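Local coordinates for protein putative oxidoreductase (Yersinia pestis, PDB 3KUX) that probably acts as a nicotinamide-dependent oxidoreductase, with an NAD(P)-binding Rossmann fold joined to a C-terminal alpha/beta domain, at residues W129-L134 against L295-G300; V149-H154 against Y241-T246; H154-R159 against H229-A234. All blocks are in the same frame, centred on the assembly; numbering follows the deposited sequence.

Interaction 1 of 3, residues W129-L134 against L295-G300; sequences WDSDFL and LLTLPG
The backbone of W129 meets G300 directly: its carbonyl oxygen O lies 3.4 Å from G300 CA in a CA-H...O contact, while the indole leads away from the 295-300 loop to pack on Y302 and P320. D130 occupies the N-cap position of helix 131-142, yet its carboxylate makes no capping bond and is engaged instead by R127, through a salt bridge, and by the hydroxyl of Y302. S131 opens the helix and brings its CB against the loop backbone, 3.4 Å from G300 N, with L298 O also beside it; the T297 methyl CG2 approaches the same CB at 4.0 Å. OG of S131 (chi1 57°) is bonded to D276 while CB faces the loop. One turn on, L134 directs its side chain at the loop, CD1 reaching P299 O at 3.5 Å and CB lying 4.3 Å from L298 CD1. No hydrogen bond passes between the two segments. The first turn of the helix and the loop after strand 290-295 therefore meet by van der Waals packing. S131 N is bonded to D256 and T297 OG1 to D279, both outside the pair, so the fit rests on shape rather than direct polar bonds.

Interaction 2 of 3, residues V149-H154 against Y241-T246; sequences VYFESH and YIVHGT
V149-H154 and Y241-G245 run antiparallel as adjacent strands, their axes 4.7 Å apart at 178°, with Y150-H244 and E152-I242 as hydrogen-bonded pairs. E152 N to I242 O (2.8 Å) and its return bond from I242 N are regular, whereas at the far end V149 and Y150 both face H244 in a classic beta bulge: V149 N binds H244 O at 2.9 Å, and Y150 N reaches that oxygen only weakly. The Y150 and H244 rings lie side by side, planes 24° apart but slid until they barely overlap, with CD2 of Y150 3.7 Å from CD2 of H244. On this face E152, extended with CG anti to the backbone N, is held at both oxygens: Y150 OH meets OE2 from above the carboxylate plane at 2.6 Å, and H154 NE2 donates to the anti lone pair of OE1. The other face carries F151, whose CZ comes within 3.7 Å of Y241 CE1, the ring planes oblique at 42°. V243 CG2 touches the F151 edge in its plane, and S153 CB lies at the edge of the Y241 ring. Helices 131-142 and 176-192 pack over this aromatic face, while strand 224-231 flanks 149-154 on its other side.

Interaction 3 of 3, residues H154-R159 against H229-A234; sequences HFDRYR and HSTVLA
H154 and H229 pack side chain on side chain where two parallel strands run together: H229 CB sits over the centre of the H154 imidazole, 3.6 Å from its centroid, in a CH-pi contact, and the two rings, 14° from parallel, are slid apart. D156 crosses H229 at about a right angle, its OD1 3.3 Å from H229 CD2, and packs its CB near the A234 methyl and T231 CG2. Beneath these side chains the backbones are joined by F155 N to H229 O (2.9 Å) and R157 N to T231 O (2.8 Å); beyond the strands, R159 N binds V232 O at 2.9 Å. S230 OG also lies by F155 O, but so closely that this bond is doubtful. In the next shell, D156 OD2 accepts from H154 ND1 at 2.7 Å on its syn side; with E152 taking NE2, that bond fixes the imidazole's rotation, while T238 helps hold OD2. T231 OG1 receives L233 N in an ST turn. H216 and Y214 meet the H229 ring, and R240 makes a cation-pi contact with F155. D156 and E152 together thus orient the H154 imidazole, and OD1 of D156 probably polarises the H229 ring without bonding to it.

Interactions 2 and 3 share strand 148-156, and H154 with it, in the mixed sheet of the C-terminal domain: 241-245 is its antiparallel neighbour on one side and 224-231 its parallel neighbour on the other. Their centres are about 18 Å apart, and S153 O probably bonds H229 N where they meet. Interaction 1, centred about 16 Å from interaction 2, lies at the start of helix 131-142, whose D132 and F133 pack against Y241 OH. Along the chain interaction 3 is nested inside the loop closed by interaction 2, and both inside that of interaction 1. Helix 131-142, following Rossmann strand 121-123, thus starts against both the mixed sheet and the loop after an outermost strand, 290-295.

Interaction 1 of 3, residues W129-L134 against L295-G300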
loop_
_atom_site.group_PDB
_atom_site.type_symbol
_atom_site.label_atom_id
_atom_site.label_comp_id
_atom_site.label_asym_id
_atom_site.label_seq_id
_atom_site.Cartn_x
_atom_site.Cartn_y
_atom_site.Cartn_z
ATOM N N TRP A 129 2.452 4.775 5.080
ATOM C CA TRP A 129 3.155 4.825 6.357
ATOM C C TRP A 129 4.622 4.412 6.257
ATOM O O TRP A 129 5.252 4.078 7.265
ATOM C CB TRP A 129 2.407 4.005 7.406
ATOM C CG TRP A 129 1.133 4.666 7.806
ATOM C CD1 TRP A 129 0.981 5.671 8.725
ATOM C CD2 TRP A 129 -0.173 4.399 7.284
ATOM N NE1 TRP A 129 -0.343 6.036 8.813
ATOM C CE2 TRP A 129 -1.073 5.272 7.940
ATOM C CE3 TRP A 129 -0.672 3.498 6.335
ATOM C CZ2 TRP A 129 -2.437 5.274 7.671
ATOM C CZ3 TRP A 129 -2.030 3.500 6.067
ATOM C CH2 TRP A 129 -2.897 4.385 6.733
ATOM N N ASP A 130 5.150 4.440 5.032
ATOM C CA ASP A 130 6.576 4.295 4.787
ATOM C C ASP A 130 7.317 5.473 5.398
ATOM O O ASP A 130 6.808 6.600 5.413
ATOM C CB ASP A 130 6.855 4.268 3.289
ATOM C CG ASP A 130 6.845 2.867 2.711
ATOM O OD1 ASP A 130 6.636 1.903 3.479
ATOM O OD2 ASP A 130 7.053 2.732 1.482
ATOM N N SER A 131 8.525 5.219 5.891
ATOM C CA SER A 131 9.337 6.267 6.497
ATOM C C SER A 131 9.506 7.460 5.558
ATOM O O SER A 131 9.320 8.610 5.957
ATOM C CB SER A 131 10.705 5.711 6.874
ATOM O OG SER A 131 11.335 5.154 5.735
ATOM N N ASP A 132 9.859 7.193 4.308
ATOM C CA ASP A 132 10.126 8.284 3.386
ATOM C C ASP A 132 8.876 9.133 3.129
ATOM O O ASP A 132 8.931 10.365 3.156
ATOM C CB ASP A 132 10.767 7.777 2.080
ATOM C CG ASP A 132 10.138 6.487 1.567
ATOM O OD1 ASP A 132 8.891 6.390 1.551
ATOM O OD2 ASP A 132 10.896 5.573 1.164
ATOM N N PHE A 133 7.746 8.474 2.909
ATOM C CA PHE A 133 6.507 9.177 2.606
ATOM C C PHE A 133 6.049 10.070 3.766
ATOM O O PHE A 133 5.719 11.244 3.570
ATOM C CB PHE A 133 5.413 8.181 2.226
ATOM C CG PHE A 133 4.145 8.828 1.746
ATOM C CD1 PHE A 133 4.108 9.485 0.527
ATOM C CD2 PHE A 133 2.988 8.774 2.515
ATOM C CE1 PHE A 133 2.941 10.084 0.081
ATOM C CE2 PHE A 133 1.820 9.366 2.077
ATOM C CZ PHE A 133 1.794 10.024 0.859
ATOM N N LEU A 134 6.022 9.516 4.976
ATOM C CA LEU A 134 5.663 10.316 6.137
ATOM C C LEU A 134 6.530 11.574 6.179
ATOM O O LEU A 134 6.019 12.697 6.272
ATOM C CB LEU A 134 5.821 9.507 7.428
ATOM C CG LEU A 134 4.812 8.368 7.612
ATOM C CD1 LEU A 134 5.205 7.445 8.761
ATOM C CD2 LEU A 134 3.407 8.916 7.805
ATOM N N LEU A 295 17.653 15.960 6.146
ATOM C CA LEU A 295 16.373 16.064 6.821
ATOM C C LEU A 295 16.088 14.794 7.606
ATOM O O LEU A 295 16.041 13.701 7.044
ATOM C CB LEU A 295 15.257 16.305 5.810
ATOM C CG LEU A 295 13.835 16.240 6.359
ATOM C CD1 LEU A 295 13.558 17.444 7.235
ATOM C CD2 LEU A 295 12.845 16.174 5.214
ATOM N N LEU A 296 15.905 14.952 8.912
ATOM C CA LEU A 296 15.594 13.838 9.803
ATOM C C LEU A 296 14.423 13.020 9.269
ATOM O O LEU A 296 13.324 13.545 9.103
ATOM C CB LEU A 296 15.248 14.380 11.185
ATOM C CG LEU A 296 14.880 13.347 12.242
ATOM C CD1 LEU A 296 16.136 12.599 12.683
ATOM C CD2 LEU A 296 14.189 14.017 13.422
ATOM N N THR A 297 14.657 11.739 9.007
ATOM C CA THR A 297 13.622 10.868 8.448
ATOM C C THR A 297 12.710 10.270 9.520
ATOM O O THR A 297 13.169 9.523 10.381
ATOM C CB THR A 297 14.249 9.695 7.670
ATOM O OG1 THR A 297 15.078 10.204 6.623
ATOM C CG2 THR A 297 13.174 8.818 7.074
ATOM N N LEU A 298 11.419 10.579 9.466
ATOM C CA LEU A 298 10.475 9.947 10.377
ATOM C C LEU A 298 10.498 8.427 10.207
ATOM O O LEU A 298 10.684 7.922 9.096
ATOM C CB LEU A 298 9.067 10.480 10.150
ATOM C CG LEU A 298 8.946 11.995 10.320
ATOM C CD1 LEU A 298 7.503 12.439 10.151
ATOM C CD2 LEU A 298 9.492 12.417 11.670
ATOM N N PRO A 299 10.338 7.690 11.312
ATOM C CA PRO A 299 10.293 6.234 11.231
ATOM C C PRO A 299 9.053 5.730 10.497
ATOM O O PRO A 299 7.983 6.344 10.583
ATOM C CB PRO A 299 10.241 5.801 12.699
ATOM C CG PRO A 299 10.785 6.960 13.470
ATOM C CD PRO A 299 10.422 8.178 12.700
ATOM N N GLY A 300 9.200 4.620 9.773
ATOM C CA GLY A 300 8.060 3.965 9.138
ATOM C C GLY A 300 7.099 3.545 10.225
ATOM O O GLY A 300 7.509 3.335 11.367
#

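Interaction 2 of 3, residues V149-H154 against Y241-T246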
loop_
_atom_site.group_PDB
_atom_site.type_symbol
_atom_site.label_atom_id
_atom_site.label_comp_id
_atom_site.label_asym_id
_atom_site.label_seq_id
_atom_site.Cartn_x
_atom_site.Cartn_y
_atom_site.Cartn_z
ATOM N N VAL A 149 6.792 21.761 -7.893
ATOM C CA VAL A 149 6.511 21.672 -9.330
ATOM C C VAL A 149 6.862 20.314 -9.932
ATOM O O VAL A 149 6.507 20.035 -11.070
ATOM C CB VAL A 149 7.253 22.760 -10.142
ATOM C CG1 VAL A 149 6.880 24.143 -9.646
ATOM C CG2 VAL A 149 8.763 22.547 -10.074
ATOM N N TYR A 150 7.550 19.470 -9.172
ATOM C CA TYR A 150 8.020 18.197 -9.697
ATOM C C TYR A 150 8.107 17.147 -8.605
ATOM O O TYR A 150 8.637 17.412 -7.526
ATOM C CB TYR A 150 9.400 18.373 -10.336
ATOM C CG TYR A 150 9.900 17.165 -11.098
ATOM C CD1 TYR A 150 9.418 16.876 -12.372
ATOM C CD2 TYR A 150 10.861 16.318 -10.552
ATOM C CE1 TYR A 150 9.875 15.766 -13.079
ATOM C CE2 TYR A 150 11.327 15.212 -11.256
ATOM C CZ TYR A 150 10.828 14.946 -12.515
ATOM O OH TYR A 150 11.278 13.856 -13.213
ATOM N N PHE A 151 7.597 15.953 -8.888
ATOM C CA PHE A 151 7.697 14.842 -7.951
ATOM C C PHE A 151 8.078 13.553 -8.674
ATOM O O PHE A 151 7.363 13.094 -9.567
ATOM C CB PHE A 151 6.386 14.672 -7.185
ATOM C CG PHE A 151 6.367 13.492 -6.242
ATOM C CD1 PHE A 151 7.201 13.453 -5.134
ATOM C CD2 PHE A 151 5.493 12.433 -6.452
ATOM C CE1 PHE A 151 7.175 12.366 -4.260
ATOM C CE2 PHE A 151 5.456 11.343 -5.585
ATOM C CZ PHE A 151 6.296 11.308 -4.488
ATOM N N GLU A 152 9.210 12.977 -8.289
ATOM C CA GLU A 152 9.693 11.758 -8.920
ATOM C C GLU A 152 9.854 10.645 -7.891
ATOM O O GLU A 152 10.521 10.813 -6.873
ATOM C CB GLU A 152 11.011 12.018 -9.654
ATOM C CG GLU A 152 11.529 10.827 -10.452
ATOM C CD GLU A 152 12.583 11.222 -11.475
ATOM O OE1 GLU A 152 13.216 10.318 -12.061
ATOM O OE2 GLU A 152 12.774 12.436 -11.702
ATOM N N SER A 153 9.232 9.507 -8.171
ATOM C CA SER A 153 9.179 8.402 -7.229
ATOM C C SER A 153 9.544 7.099 -7.941
ATOM O O SER A 153 8.870 6.708 -8.896
ATOM C CB SER A 153 7.772 8.315 -6.627
ATOM O OG SER A 153 7.642 7.214 -5.748
ATOM N N HIS A 154 10.616 6.444 -7.484
ATOM C CA HIS A 154 11.096 5.196 -8.097
ATOM C C HIS A 154 11.061 3.992 -7.151
ATOM O O HIS A 154 11.222 4.134 -5.936
ATOM C CB HIS A 154 12.547 5.337 -8.556
ATOM C CG HIS A 154 12.738 6.218 -9.749
ATOM N ND1 HIS A 154 13.398 5.793 -10.884
ATOM C CD2 HIS A 154 12.397 7.508 -9.973
ATOM C CE1 HIS A 154 13.435 6.779 -11.762
ATOM N NE2 HIS A 154 12.839 7.832 -11.233
ATOM N N TYR A 241 12.871 9.254 -3.823
ATOM C CA TYR A 241 12.142 10.470 -4.157
ATOM C C TYR A 241 13.078 11.563 -4.652
ATOM O O TYR A 241 14.183 11.738 -4.132
ATOM C CB TYR A 241 11.415 11.033 -2.935
ATOM C CG TYR A 241 10.271 10.214 -2.385
ATOM C CD1 TYR A 241 9.396 9.538 -3.225
ATOM C CD2 TYR A 241 10.038 10.162 -1.016
ATOM C CE1 TYR A 241 8.342 8.802 -2.713
ATOM C CE2 TYR A 241 8.986 9.435 -0.493
ATOM C CZ TYR A 241 8.143 8.759 -1.344
ATOM O OH TYR A 241 7.101 8.037 -0.821
ATOM N N ILE A 242 12.610 12.317 -5.640
ATOM C CA ILE A 242 13.246 13.555 -6.066
ATOM C C ILE A 242 12.147 14.606 -6.156
ATOM O O ILE A 242 11.205 14.456 -6.936
ATOM C CB ILE A 242 13.913 13.403 -7.440
ATOM C CG1 ILE A 242 15.121 12.468 -7.343
ATOM C CG2 ILE A 242 14.326 14.763 -7.991
ATOM C CD1 ILE A 242 15.665 12.041 -8.679
ATOM N N VAL A 243 12.248 15.660 -5.355
ATOM C CA VAL A 243 11.181 16.650 -5.286
ATOM C C VAL A 243 11.729 18.057 -5.479
ATOM O O VAL A 243 12.592 18.498 -4.724
ATOM C CB VAL A 243 10.451 16.576 -3.933
ATOM C CG1 VAL A 243 9.208 17.436 -3.948
ATOM C CG2 VAL A 243 10.099 15.139 -3.599
ATOM N N HIS A 244 11.230 18.764 -6.488
ATOM C CA HIS A 244 11.680 20.129 -6.749
ATOM C C HIS A 244 10.592 21.155 -6.464
ATOM O O HIS A 244 9.456 21.019 -6.920
ATOM C CB HIS A 244 12.170 20.290 -8.194
ATOM C CG HIS A 244 13.361 19.446 -8.531
ATOM N ND1 HIS A 244 14.500 19.415 -7.753
ATOM C CD2 HIS A 244 13.592 18.606 -9.570
ATOM C CE1 HIS A 244 15.376 18.585 -8.293
ATOM N NE2 HIS A 244 14.849 18.083 -9.396
ATOM N N GLY A 245 10.950 22.187 -5.709
ATOM C CA GLY A 245 10.038 23.295 -5.457
ATOM C C GLY A 245 10.650 24.569 -5.992
ATOM O O GLY A 245 11.780 24.555 -6.483
ATOM N N THR A 246 9.912 25.670 -5.902
ATOM C CA THR A 246 10.427 26.961 -6.350
ATOM C C THR A 246 11.514 27.501 -5.422
ATOM O O THR A 246 12.200 28.465 -5.759
ATOM C CB THR A 246 9.312 28.018 -6.448
ATOM O OG1 THR A 246 8.608 28.091 -5.200
ATOM C CG2 THR A 246 8.340 27.667 -7.558
#

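Interaction 3 of 3, residues H154-R159 against H229-A234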
loop_
_atom_site.group_PDB
_atom_site.type_symbol
_atom_site.label_atom_id
_atom_site.label_comp_id
_atom_site.label_asym_id
_atom_site.label_seq_id
_atom_site.Cartn_x
_atom_site.Cartn_y
_atom_site.Cartn_z
ATOM N N HIS A 154 10.616 6.444 -7.484
ATOM C CA HIS A 154 11.096 5.196 -8.097
ATOM C C HIS A 154 11.061 3.992 -7.151
ATOM O O HIS A 154 11.222 4.134 -5.936
ATOM C CB HIS A 154 12.547 5.337 -8.556
ATOM C CG HIS A 154 12.738 6.218 -9.749
ATOM N ND1 HIS A 154 13.398 5.793 -10.884
ATOM C CD2 HIS A 154 12.397 7.508 -9.973
ATOM C CE1 HIS A 154 13.435 6.779 -11.762
ATOM N NE2 HIS A 154 12.839 7.832 -11.233
ATOM N N PHE A 155 10.876 2.809 -7.731
ATOM C CA PHE A 155 11.221 1.554 -7.070
ATOM C C PHE A 155 12.089 0.721 -8.003
ATOM O O PHE A 155 11.649 -0.305 -8.527
ATOM C CB PHE A 155 9.981 0.763 -6.668
ATOM C CG PHE A 155 9.541 1.016 -5.265
ATOM C CD1 PHE A 155 10.477 1.196 -4.259
ATOM C CD2 PHE A 155 8.195 1.067 -4.943
ATOM C CE1 PHE A 155 10.079 1.434 -2.953
ATOM C CE2 PHE A 155 7.787 1.305 -3.642
ATOM C CZ PHE A 155 8.733 1.488 -2.644
ATOM N N ASP A 156 13.320 1.175 -8.214
ATOM C CA ASP A 156 14.229 0.519 -9.143
ATOM C C ASP A 156 14.979 -0.597 -8.439
ATOM O O ASP A 156 15.492 -0.406 -7.343
ATOM C CB ASP A 156 15.207 1.534 -9.733
ATOM C CG ASP A 156 14.500 2.659 -10.448
ATOM O OD1 ASP A 156 13.335 2.459 -10.857
ATOM O OD2 ASP A 156 15.096 3.744 -10.602
ATOM N N ARG A 157 15.030 -1.764 -9.069
ATOM C CA ARG A 157 15.685 -2.919 -8.473
ATOM C C ARG A 157 16.613 -3.595 -9.457
ATOM O O ARG A 157 16.523 -3.387 -10.667
ATOM C CB ARG A 157 14.657 -3.947 -8.030
ATOM C CG ARG A 157 13.649 -3.453 -7.041
ATOM C CD ARG A 157 12.410 -4.293 -7.178
ATOM N NE ARG A 157 11.564 -4.230 -5.998
ATOM C CZ ARG A 157 10.364 -4.790 -5.931
ATOM N NH1 ARG A 157 9.885 -5.441 -6.986
ATOM N NH2 ARG A 157 9.642 -4.696 -4.819
ATOM N N TYR A 158 17.495 -4.431 -8.928
ATOM C CA TYR A 158 18.325 -5.266 -9.769
ATOM C C TYR A 158 18.069 -6.731 -9.489
ATOM O O TYR A 158 18.672 -7.311 -8.587
ATOM C CB TYR A 158 19.807 -4.953 -9.561
ATOM C CG TYR A 158 20.697 -5.659 -10.557
ATOM C CD1 TYR A 158 20.688 -5.297 -11.901
ATOM C CD2 TYR A 158 21.536 -6.691 -10.162
ATOM C CE1 TYR A 158 21.490 -5.938 -12.819
ATOM C CE2 TYR A 158 22.345 -7.340 -11.077
ATOM C CZ TYR A 158 22.316 -6.959 -12.405
ATOM O OH TYR A 158 23.116 -7.601 -13.323
ATOM N N ARG A 159 17.163 -7.325 -10.256
ATOM C CA ARG A 159 17.045 -8.777 -10.294
ATOM C C ARG A 159 17.000 -9.269 -11.733
ATOM O O ARG A 159 15.927 -9.396 -12.319
ATOM C CB ARG A 159 15.838 -9.274 -9.493
ATOM C CG ARG A 159 14.532 -8.578 -9.798
ATOM C CD ARG A 159 13.669 -8.556 -8.554
ATOM N NE ARG A 159 14.360 -7.865 -7.471
ATOM C CZ ARG A 159 14.110 -8.050 -6.180
ATOM N NH1 ARG A 159 13.179 -8.917 -5.803
ATOM N NH2 ARG A 159 14.797 -7.371 -5.266
ATOM N N HIS A 229 8.148 5.586 -11.480
ATOM C CA HIS A 229 9.026 4.748 -12.280
ATOM C C HIS A 229 9.476 3.491 -11.536
ATOM O O HIS A 229 9.785 3.536 -10.347
ATOM C CB HIS A 229 10.251 5.568 -12.718
ATOM C CG HIS A 229 11.168 4.840 -13.652
ATOM N ND1 HIS A 229 11.440 5.289 -14.926
ATOM C CD2 HIS A 229 11.872 3.693 -13.499
ATOM C CE1 HIS A 229 12.273 4.449 -15.518
ATOM N NE2 HIS A 229 12.549 3.473 -14.675
ATOM N N SER A 230 9.526 2.366 -12.241
ATOM C CA SER A 230 10.102 1.156 -11.662
ATOM C C SER A 230 10.801 0.299 -12.718
ATOM O O SER A 230 10.538 0.435 -13.917
ATOM C CB SER A 230 9.039 0.344 -10.928
ATOM O OG SER A 230 9.646 -0.602 -10.072
ATOM N N THR A 231 11.691 -0.581 -12.263
ATOM C CA THR A 231 12.459 -1.435 -13.163
ATOM C C THR A 231 13.149 -2.559 -12.388
ATOM O O THR A 231 13.407 -2.421 -11.195
ATOM C CB THR A 231 13.524 -0.618 -13.915
ATOM O OG1 THR A 231 14.215 -1.460 -14.846
ATOM C CG2 THR A 231 14.529 -0.028 -12.938
ATOM N N VAL A 232 13.447 -3.665 -13.069
ATOM C CA VAL A 232 14.168 -4.786 -12.458
ATOM C C VAL A 232 15.609 -4.868 -12.945
ATOM O O VAL A 232 16.345 -5.783 -12.576
ATOM C CB VAL A 232 13.485 -6.144 -12.734
ATOM C CG1 VAL A 232 12.102 -6.186 -12.110
ATOM C CG2 VAL A 232 13.421 -6.425 -14.239
ATOM N N LEU A 233 16.008 -3.921 -13.787
ATOM C CA LEU A 233 17.381 -3.866 -14.271
ATOM C C LEU A 233 18.032 -2.534 -13.927
ATOM O O LEU A 233 18.271 -1.700 -14.801
ATOM C CB LEU A 233 17.427 -4.092 -15.776
ATOM C CG LEU A 233 17.221 -5.528 -16.240
ATOM C CD1 LEU A 233 17.358 -5.593 -17.748
ATOM C CD2 LEU A 233 18.233 -6.438 -15.567
ATOM N N ALA A 234 18.302 -2.339 -12.641
ATOM C CA ALA A 234 18.992 -1.154 -12.168
ATOM C C ALA A 234 20.045 -1.558 -11.137
ATOM O O ALA A 234 19.794 -1.521 -9.934
ATOM C CB ALA A 234 18.008 -0.176 -11.573
#